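Local coordinates for protein putative pterin-4-alpha-carbinolamine dehydratase (Brucella melitensis, PDB 3JST) that probably catalyses the dehydration of 4a-hydroxytetrahydrobiopterin to dihydrobiopterin, the step that returns the spent pterin cofactor toward reuse, at residues V81-L84 with D85-M88; S9-N12 with E13-A17; K35-D38 with F39-F43; A50-A53 with E54-D57. All coordinates share one frame; numbering follows the deposited sequence.

Contact 1 (V81-L84 with D85-M88)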
loop_
_atom_site.group_PDB
_atom_site.type_symbol
_atom_site.label_atom_id
_atom_site.label_comp_id
_atom_site.label_asym_id
_atom_site.label_seq_id
_atom_site.Cartn_x
_atom_site.Cartn_y
_atom_site.Cartn_z
ATOM N N VAL A 81 -6.285 5.802 7.417
ATOM C CA VAL A 81 -5.914 4.432 7.102
ATOM C C VAL A 81 -7.022 3.490 7.563
ATOM O O VAL A 81 -7.474 3.569 8.708
ATOM C CB VAL A 81 -4.586 4.045 7.780
ATOM C CG1 VAL A 81 -4.201 2.609 7.430
ATOM C CG2 VAL A 81 -3.474 5.021 7.371
ATOM N N THR A 82 -7.458 2.614 6.661
ATOM C CA THR A 82 -8.510 1.637 6.942
ATOM C C THR A 82 -8.042 0.247 6.503
ATOM O O THR A 82 -6.941 0.086 5.962
ATOM C CB THR A 82 -9.821 1.976 6.185
ATOM O OG1 THR A 82 -9.671 1.674 4.789
ATOM C CG2 THR A 82 -10.202 3.446 6.364
ATOM N N GLU A 83 -8.898 -0.748 6.719
ATOM C CA GLU A 83 -8.628 -2.127 6.320
ATOM C C GLU A 83 -8.344 -2.270 4.818
ATOM O O GLU A 83 -7.588 -3.149 4.423
ATOM C CB GLU A 83 -9.796 -3.032 6.749
ATOM C CG GLU A 83 -9.682 -4.518 6.361
ATOM C CD GLU A 83 -8.462 -5.229 6.952
ATOM O OE1 GLU A 83 -7.818 -4.694 7.880
ATOM O OE2 GLU A 83 -8.154 -6.345 6.486
ATOM N N LEU A 84 -8.930 -1.407 3.991
ATOM C CA LEU A 84 -8.641 -1.402 2.549
ATOM C C LEU A 84 -7.150 -1.168 2.252
ATOM O O LEU A 84 -6.575 -1.795 1.359
ATOM C CB LEU A 84 -9.472 -0.327 1.849
ATOM C CG LEU A 84 -10.986 -0.519 1.811
ATOM C CD1 LEU A 84 -11.674 0.723 1.242
ATOM C CD2 LEU A 84 -11.349 -1.758 1.012
ATOM N N ASP A 85 -6.533 -0.260 3.002
ATOM C CA ASP A 85 -5.109 0.023 2.858
ATOM C C ASP A 85 -4.277 -1.157 3.337
ATOM O O ASP A 85 -3.268 -1.511 2.723
ATOM C CB ASP A 85 -4.743 1.280 3.644
ATOM C CG ASP A 85 -5.533 2.481 3.192
ATOM O OD1 ASP A 85 -5.425 2.822 1.993
ATOM O OD2 ASP A 85 -6.272 3.061 4.019
ATOM N N ILE A 86 -4.721 -1.773 4.427
ATOM C CA ILE A 86 -4.071 -2.972 4.948
ATOM C C ILE A 86 -4.161 -4.117 3.935
ATOM O O ILE A 86 -3.183 -4.814 3.706
ATOM C CB ILE A 86 -4.684 -3.426 6.297
ATOM C CG1 ILE A 86 -4.661 -2.288 7.336
ATOM C CG2 ILE A 86 -3.948 -4.652 6.829
ATOM C CD1 ILE A 86 -3.331 -1.542 7.462
ATOM N N LYS A 87 -5.332 -4.307 3.336
ATOM C CA LYS A 87 -5.516 -5.347 2.316
ATOM C C LYS A 87 -4.604 -5.124 1.108
ATOM O O LYS A 87 -3.995 -6.069 0.591
ATOM C CB LYS A 87 -6.979 -5.411 1.863
ATOM C CG LYS A 87 -7.912 -6.000 2.899
ATOM C CD LYS A 87 -9.366 -5.981 2.444
ATOM C CE LYS A 87 -9.692 -7.168 1.567
ATOM N NZ LYS A 87 -11.130 -7.181 1.161
ATOM N N MET A 88 -4.511 -3.873 0.667
ATOM C CA MET A 88 -3.688 -3.531 -0.487
ATOM C C MET A 88 -2.204 -3.741 -0.185
ATOM O O MET A 88 -1.489 -4.326 -0.990
ATOM C CB MET A 88 -3.952 -2.087 -0.931
ATOM C CG MET A 88 -3.088 -1.611 -2.098
ATOM S SD MET A 88 -3.254 -2.616 -3.586
ATOM C CE MET A 88 -4.770 -1.933 -4.271
#
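Asp85 turns its carboxylate back across the start of helix 83-96 to meet Thr82, and together the two residues form a capping box. Its CG lies beside the backbone N (chi1 -58°), which carries OD2 to the amide of the N-cap residue: Thr82 N donates to Asp85 OD2 over 2.9 Å, nearly straight at 168°, and OD2 receives it on its anti lone pair, the one turned away from OD1. In the other half of the box, Thr82 OG1 accepts from Leu84 N at 3.3 Å. The two side chains run obliquely past each other, and their polar ends converge on Thr75, whose OG1 is hydrogen-bonded to both Thr82 OG1 and Asp85 OD2.

In Glu83 the bend at chi2 (60°) brings the carboxylate over Ile86 and Lys87, whose side chains the Glu83 chain crosses at about a right angle, with Glu83 OE1 at 3.7 Å from Ile86 CB and Glu83 OE2 at 3.6 Å from Lys87 CG. The touch is to carbon; Glu83 OE2 and Lys87 NZ stay 6.2 Å apart, and Glu83 OE2 has a long, weak ion pair with Arg90. Val81 CG1 and Ile86 CD1 meet at 4.2 Å.

Since His58 NE2 bonds to Asp85 OD1, both oxygens of this buried carboxylate are engaged. Its rotation is thereby fixed, and one group closes the capping box and probably helps to orient His58.

Contact 2 (S9-N12 with E13-A17); sequences SEMN and EALRA
Met11 and Leu15, one turn apart on helix 8-16, supply the apolar touch of this contact, with Met11 CG at 4.3 Å from Leu15 CD1. Leu15 keeps CG beside its backbone N (chi1 -74°), and this lays the branch point against the preceding turn, where Leu15 CG rests 3.3 Å from Met11 O. On the same side of the helix, both residues reach Ile30 of strand 30-35, while Met11 also meets Val81 and Leu15 meets Trp21.

Backbone hydrogen bonds form the second group. Glu13 N donates to Ser9 O, Ala14 N to Glu10 O and Leu15 N to Met11 O, each at 2.9 Å. Arg16 N donates to Glu13 O, three residues back, at 3.2 Å.

Carbon-to-carbonyl packing is the third kind: Ala14 CB sits 3.4 Å from Glu10 O, and Arg16 CG lies 3.6 Å from Asn12 O. Glu10 joins 13-17 through its backbone, and its OE1 accepts from Thr7 N, just before the helix.

The chemistry is thus that of an amphipathic surface helix: main-chain bonds carry the turn, the Met11 and Leu15 side chains pack on Ile30, and Asn12, Glu13 and Arg16 keep to the exposed side.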
loop_
_atom_site.group_PDB
_atom_site.type_symbol
_atom_site.label_atom_id
_atom_site.label_comp_id
_atom_site.label_asym_id
_atom_site.label_seq_id
_atom_site.Cartn_x
_atom_site.Cartn_y
_atom_site.Cartn_z
ATOM N N SER A 9 -2.306 3.743 17.248
ATOM C CA SER A 9 -1.917 2.462 17.858
ATOM C C SER A 9 -2.324 1.267 16.993
ATOM O O SER A 9 -1.516 0.377 16.761
ATOM C CB SER A 9 -2.507 2.311 19.261
ATOM O OG SER A 9 -1.973 3.292 20.133
ATOM N N GLU A 10 -3.571 1.257 16.521
ATOM C CA GLU A 10 -4.064 0.203 15.626
ATOM C C GLU A 10 -3.252 0.151 14.330
ATOM O O GLU A 10 -2.936 -0.924 13.826
ATOM C CB GLU A 10 -5.540 0.425 15.292
ATOM C CG GLU A 10 -6.493 0.126 16.454
ATOM C CD GLU A 10 -7.917 0.604 16.203
ATOM O OE1 GLU A 10 -8.129 1.468 15.325
ATOM O OE2 GLU A 10 -8.835 0.127 16.900
ATOM N N MET A 11 -2.921 1.321 13.801
ATOM C CA MET A 11 -2.095 1.411 12.606
ATOM C C MET A 11 -0.708 0.817 12.882
ATOM O O MET A 11 -0.224 -0.002 12.114
ATOM C CB MET A 11 -1.984 2.866 12.164
ATOM C CG MET A 11 -1.341 3.066 10.817
ATOM S SD MET A 11 -0.914 4.786 10.511
ATOM C CE MET A 11 -2.413 5.627 11.031
ATOM N N ASN A 12 -0.088 1.218 13.987
ATOM C CA ASN A 12 1.217 0.671 14.385
ATOM C C ASN A 12 1.180 -0.843 14.528
ATOM O O ASN A 12 2.090 -1.541 14.076
ATOM C CB ASN A 12 1.704 1.300 15.696
ATOM C CG ASN A 12 2.063 2.766 15.542
ATOM O OD1 ASN A 12 2.328 3.235 14.442
ATOM N ND2 ASN A 12 2.066 3.497 16.647
ATOM N N GLU A 13 0.121 -1.347 15.154
ATOM C CA GLU A 13 -0.049 -2.781 15.313
ATOM C C GLU A 13 -0.193 -3.472 13.959
ATOM O O GLU A 13 0.441 -4.495 13.719
ATOM C CB GLU A 13 -1.263 -3.089 16.198
ATOM C CG GLU A 13 -1.411 -4.564 16.579
ATOM C CD GLU A 13 -0.228 -5.091 17.374
ATOM O OE1 GLU A 13 0.465 -4.286 18.045
ATOM O OE2 GLU A 13 0.015 -6.317 17.340
ATOM N N ALA A 14 -1.013 -2.899 13.078
ATOM C CA ALA A 14 -1.253 -3.481 11.755
ATOM C C ALA A 14 0.018 -3.519 10.915
ATOM O O ALA A 14 0.219 -4.446 10.139
ATOM C CB ALA A 14 -2.349 -2.713 11.016
ATOM N N LEU A 15 0.874 -2.514 11.073
ATOM C CA LEU A 15 2.114 -2.436 10.297
ATOM C C LEU A 15 3.091 -3.572 10.618
ATOM O O LEU A 15 3.915 -3.935 9.781
ATOM C CB LEU A 15 2.794 -1.085 10.509
ATOM C CG LEU A 15 2.112 0.092 9.807
ATOM C CD1 LEU A 15 2.572 1.420 10.406
ATOM C CD2 LEU A 15 2.375 0.057 8.307
ATOM N N ARG A 16 2.989 -4.141 11.818
ATOM C CA ARG A 16 3.899 -5.205 12.231
ATOM C C ARG A 16 3.864 -6.396 11.270
ATOM O O ARG A 16 4.904 -6.977 10.965
ATOM C CB ARG A 16 3.605 -5.647 13.666
ATOM C CG ARG A 16 3.945 -4.581 14.696
ATOM C CD ARG A 16 3.577 -5.007 16.115
ATOM N NE ARG A 16 4.524 -5.961 16.689
ATOM C CZ ARG A 16 5.722 -5.647 17.190
ATOM N NH1 ARG A 16 6.167 -4.387 17.184
ATOM N NH2 ARG A 16 6.494 -6.606 17.694
ATOM N N ALA A 17 2.672 -6.723 10.772
ATOM C CA ALA A 17 2.496 -7.836 9.844
ATOM C C ALA A 17 2.793 -7.455 8.385
ATOM O O ALA A 17 2.773 -8.322 7.508
ATOM C CB ALA A 17 1.072 -8.401 9.970
#

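Contact 3 (K35-D38 with F39-F43)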
loop_
_atom_site.group_PDB
_atom_site.type_symbol
_atom_site.label_atom_id
_atom_site.label_comp_id
_atom_site.label_asym_id
_atom_site.label_seq_id
_atom_site.Cartn_x
_atom_site.Cartn_y
_atom_site.Cartn_z
ATOM N N LYS A 35 11.876 -2.042 -4.451
ATOM C CA LYS A 35 13.012 -2.010 -5.354
ATOM C C LYS A 35 13.074 -3.353 -6.067
ATOM O O LYS A 35 13.276 -4.387 -5.436
ATOM C CB LYS A 35 14.299 -1.765 -4.570
ATOM C CG LYS A 35 15.546 -1.571 -5.424
ATOM C CD LYS A 35 15.616 -0.167 -6.013
ATOM C CE LYS A 35 16.994 0.127 -6.600
ATOM N NZ LYS A 35 18.059 0.102 -5.558
ATOM N N PHE A 36 12.889 -3.332 -7.380
ATOM C CA PHE A 36 12.931 -4.541 -8.191
ATOM C C PHE A 36 14.228 -4.587 -8.987
ATOM O O PHE A 36 15.015 -3.644 -8.949
ATOM C CB PHE A 36 11.711 -4.582 -9.105
ATOM C CG PHE A 36 10.414 -4.540 -8.357
ATOM C CD1 PHE A 36 9.904 -5.691 -7.770
ATOM C CD2 PHE A 36 9.722 -3.347 -8.199
ATOM C CE1 PHE A 36 8.710 -5.659 -7.068
ATOM C CE2 PHE A 36 8.527 -3.307 -7.498
ATOM C CZ PHE A 36 8.020 -4.468 -6.930
ATOM N N LYS A 37 14.474 -5.686 -9.686
ATOM C CA LYS A 37 15.726 -5.822 -10.422
ATOM C C LYS A 37 15.745 -4.991 -11.705
ATOM O O LYS A 37 16.815 -4.597 -12.168
ATOM C CB LYS A 37 16.056 -7.295 -10.706
ATOM C CG LYS A 37 15.126 -8.022 -11.672
ATOM C CD LYS A 37 15.759 -9.351 -12.107
ATOM C CE LYS A 37 14.718 -10.376 -12.533
ATOM N NZ LYS A 37 13.829 -10.762 -11.395
ATOM N N ASP A 38 14.570 -4.717 -12.272
ATOM C CA ASP A 38 14.472 -3.914 -13.494
ATOM C C ASP A 38 13.081 -3.299 -13.661
ATOM O O ASP A 38 12.197 -3.507 -12.825
ATOM C CB ASP A 38 14.855 -4.758 -14.726
ATOM C CG ASP A 38 14.060 -6.061 -14.842
ATOM O OD1 ASP A 38 12.962 -6.196 -14.257
ATOM O OD2 ASP A 38 14.546 -6.967 -15.541
ATOM N N PHE A 39 12.891 -2.535 -14.732
ATOM C CA PHE A 39 11.587 -1.937 -15.013
ATOM C C PHE A 39 10.518 -2.996 -15.287
ATOM O O PHE A 39 9.401 -2.890 -14.785
ATOM C CB PHE A 39 11.670 -0.957 -16.186
ATOM C CG PHE A 39 10.338 -0.415 -16.610
ATOM C CD1 PHE A 39 9.687 0.543 -15.840
ATOM C CD2 PHE A 39 9.723 -0.874 -17.770
ATOM C CE1 PHE A 39 8.446 1.039 -16.222
ATOM C CE2 PHE A 39 8.489 -0.382 -18.163
ATOM C CZ PHE A 39 7.846 0.571 -17.386
ATOM N N SER A 40 10.861 -4.009 -16.078
ATOM C CA SER A 40 9.904 -5.056 -16.450
ATOM C C SER A 40 9.247 -5.686 -15.217
ATOM O O SER A 40 8.030 -5.844 -15.172
ATOM C CB SER A 40 10.586 -6.132 -17.318
ATOM O OG SER A 40 9.708 -7.214 -17.589
ATOM N N THR A 41 10.059 -6.020 -14.219
ATOM C CA THR A 41 9.572 -6.623 -12.981
ATOM C C THR A 41 8.712 -5.635 -12.190
ATOM O O THR A 41 7.655 -6.004 -11.679
ATOM C CB THR A 41 10.745 -7.134 -12.109
ATOM O OG1 THR A 41 11.585 -7.981 -12.901
ATOM C CG2 THR A 41 10.239 -7.929 -10.906
ATOM N N ALA A 42 9.165 -4.383 -12.104
ATOM C CA ALA A 42 8.391 -3.318 -11.465
ATOM C C ALA A 42 7.037 -3.118 -12.144
ATOM O O ALA A 42 6.024 -2.922 -11.473
ATOM C CB ALA A 42 9.175 -2.006 -11.473
ATOM N N PHE A 43 7.025 -3.156 -13.474
ATOM C CA PHE A 43 5.786 -2.976 -14.225
ATOM C C PHE A 43 4.825 -4.150 -14.025
ATOM O O PHE A 43 3.614 -3.950 -13.910
ATOM C CB PHE A 43 6.058 -2.773 -15.715
ATOM C CG PHE A 43 4.805 -2.580 -16.524
ATOM C CD1 PHE A 43 3.987 -1.489 -16.295
ATOM C CD2 PHE A 43 4.437 -3.502 -17.500
ATOM C CE1 PHE A 43 2.818 -1.308 -17.024
ATOM C CE2 PHE A 43 3.277 -3.325 -18.234
ATOM C CZ PHE A 43 2.466 -2.222 -17.990
#
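Phe36 packs against the first turn of helix 39-56, its ring set obliquely against Thr41 and Ala42. One rim carbon, Phe36 CD2, comes within 3.6 Å of Ala42 CB, while the other ortho carbon, Phe36 CD1, lies 3.9 Å from Thr41 CG2. The aromatic group therefore spans two successive helical residues.

Lys37 follows with its chain crossing Thr41 at about a right angle, and Lys37 CG passes 3.7 Å from Thr41 OG1. This is a marginal touch of an exposed lysine chain.

Asp38 is the N-cap and carries the polar part of the contact. Its CG stands between the backbone N and the carbonyl carbon (chi1 54°), from where OD1 reaches forward to accept two hydrogen bonds from a single residue. Thr41 OG1 donates to Asp38 OD1 at 2.6 Å, arriving on the syn side and 24° out of the carboxylate plane; Thr41 N donates to the same Asp38 OD1 at 2.9 Å, nearly in line with the C-O bond and from the opposite face. The threonine hydroxyl lies beside its own amide, which allows both donors to converge. Meanwhile Asp38 O receives Ala42 N at 3.2 Å and begins the regular helical bonding.

The turn thus links strand 30-35 to helix 39-56. Phe36 and Ala42 both pack on Val69 of strand 68-73, the Phe36 ring also meets that of Phe45 farther along the helix, and Asn64 of strand 61-65 touches Ala42 and Phe39.

Contact 4 (A50-A53 with E54-D57); sequences ALYA and EKLD
This is a local i to i+4 packing contact with a CH-pi element in the last turn of helix 39-56, where Tyr52 and Leu56 pack on the side of the helix that faces helix 83-96. Leu56 CG stands over one face of the Tyr52 ring, 4.0 Å from its centroid and 19° off the normal, as a CH-pi contact displaced toward the rim. The methyl group beyond it presses harder, with Leu56 CD1 at 3.3 Å from Tyr52 CE2. Tyr52 has CG anti to the backbone N (chi1 -164°), and this points the ring outward with a tilt toward the C-terminal end, where Leu56 can reach its face. Lys55 adds the aliphatic part of its chain: Lys55 CD approaches Tyr52 CD1 obliquely at 4.0 Å, before the ammonium end leads away.

Main-chain bonds hold these groups in step. Lys55 N reaches Leu51 O, and Leu56 N reaches Tyr52 O, each at 2.9 Å; Glu54 N bonds to Ala50 O at 3.1 Å. Outside the two segments, Glu54 OE2 accepts from His59 NE2, tying the last turn to the loop that follows, and the side chain of Tyr52 touches Met88 and Lys91.

Asp57 then leaves the helix with a positive phi (51°), a common C-terminal ending of an alpha-helix; here it follows the Tyr52-Leu56 pair that packs on helix 83-96.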
loop_
_atom_site.group_PDB
_atom_site.type_symbol
_atom_site.label_atom_id
_atom_site.label_comp_id
_atom_site.label_asym_id
_atom_site.label_seq_id
_atom_site.Cartn_x
_atom_site.Cartn_y
_atom_site.Cartn_z
ATOM N N ALA A 50 -2.622 -3.102 -9.882
ATOM C CA ALA A 50 -3.705 -2.389 -10.567
ATOM C C ALA A 50 -4.984 -3.224 -10.649
ATOM O O ALA A 50 -6.085 -2.707 -10.436
ATOM C CB ALA A 50 -3.259 -1.975 -11.965
ATOM N N LEU A 51 -4.834 -4.512 -10.961
ATOM C CA LEU A 51 -5.960 -5.446 -10.958
ATOM C C LEU A 51 -6.676 -5.422 -9.620
ATOM O O LEU A 51 -7.896 -5.317 -9.562
ATOM C CB LEU A 51 -5.490 -6.876 -11.219
ATOM C CG LEU A 51 -4.864 -7.234 -12.565
ATOM C CD1 LEU A 51 -4.475 -8.706 -12.547
ATOM C CD2 LEU A 51 -5.818 -6.937 -13.708
ATOM N N TYR A 52 -5.899 -5.535 -8.545
ATOM C CA TYR A 52 -6.448 -5.575 -7.195
ATOM C C TYR A 52 -7.057 -4.228 -6.794
ATOM O O TYR A 52 -8.044 -4.187 -6.063
ATOM C CB TYR A 52 -5.371 -6.013 -6.190
ATOM C CG TYR A 52 -5.920 -6.445 -4.849
ATOM C CD1 TYR A 52 -6.776 -7.537 -4.741
ATOM C CD2 TYR A 52 -5.575 -5.772 -3.689
ATOM C CE1 TYR A 52 -7.282 -7.937 -3.504
ATOM C CE2 TYR A 52 -6.073 -6.160 -2.457
ATOM C CZ TYR A 52 -6.924 -7.239 -2.368
ATOM O OH TYR A 52 -7.411 -7.619 -1.133
ATOM N N ALA A 53 -6.479 -3.131 -7.275
ATOM C CA ALA A 53 -7.047 -1.808 -7.017
ATOM C C ALA A 53 -8.473 -1.734 -7.559
ATOM O O ALA A 53 -9.371 -1.207 -6.905
ATOM C CB ALA A 53 -6.178 -0.705 -7.640
ATOM N N GLU A 54 -8.679 -2.279 -8.753
ATOM C CA GLU A 54 -10.005 -2.300 -9.363
ATOM C C GLU A 54 -10.937 -3.346 -8.741
ATOM O O GLU A 54 -12.155 -3.142 -8.703
ATOM C CB GLU A 54 -9.894 -2.482 -10.878
ATOM C CG GLU A 54 -9.489 -1.204 -11.577
ATOM C CD GLU A 54 -10.619 -0.189 -11.619
ATOM O OE1 GLU A 54 -11.592 -0.410 -12.371
ATOM O OE2 GLU A 54 -10.531 0.829 -10.903
ATOM N N LYS A 55 -10.371 -4.447 -8.246
ATOM C CA LYS A 55 -11.151 -5.421 -7.475
ATOM C C LYS A 55 -11.745 -4.766 -6.222
ATOM O O LYS A 55 -12.922 -4.943 -5.930
ATOM C CB LYS A 55 -10.306 -6.646 -7.090
ATOM C CG LYS A 55 -11.084 -7.738 -6.324
ATOM C CD LYS A 55 -10.227 -8.982 -6.088
ATOM C CE LYS A 55 -10.962 -10.048 -5.273
ATOM N NZ LYS A 55 -12.107 -10.659 -6.023
ATOM N N LEU A 56 -10.927 -3.997 -5.507
ATOM C CA LEU A 56 -11.351 -3.316 -4.280
ATOM C C LEU A 56 -11.978 -1.935 -4.496
ATOM O O LEU A 56 -12.549 -1.370 -3.560
ATOM C CB LEU A 56 -10.153 -3.126 -3.345
ATOM C CG LEU A 56 -9.457 -4.350 -2.764
ATOM C CD1 LEU A 56 -8.380 -3.878 -1.800
ATOM C CD2 LEU A 56 -10.450 -5.274 -2.070
ATOM N N ASP A 57 -11.861 -1.394 -5.708
ATOM C CA ASP A 57 -12.164 0.010 -5.971
ATOM C C ASP A 57 -11.425 0.882 -4.950
ATOM O O ASP A 57 -12.018 1.702 -4.254
ATOM C CB ASP A 57 -13.680 0.272 -5.942
ATOM C CG ASP A 57 -14.053 1.637 -6.508
ATOM O OD1 ASP A 57 -13.276 2.199 -7.318
ATOM O OD2 ASP A 57 -15.129 2.150 -6.152
#

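In the fold
Along the chain the order is contact 2, contact 3, contact 4, contact 1. Contacts 3 and 4 occupy the two ends of helix 39-56, with centres 20 Å apart, whereas contact 2 lies on helix 8-16 and contact 1 opens helix 83-96. Contact 1 is the junction: Val81 CG2 lies 3.9 Å from Met11 CE of contact 2, and Met88 CE lies 3.6 Å from Ala53 CA of contact 4. Contacts 2 and 3 sit on opposite sides of the chain's centre, about 28 Å between centres. The buried start of helix 83-96 thus joins the other two helices, and all three pack with the four-stranded antiparallel sheet into one compact alpha/beta domain.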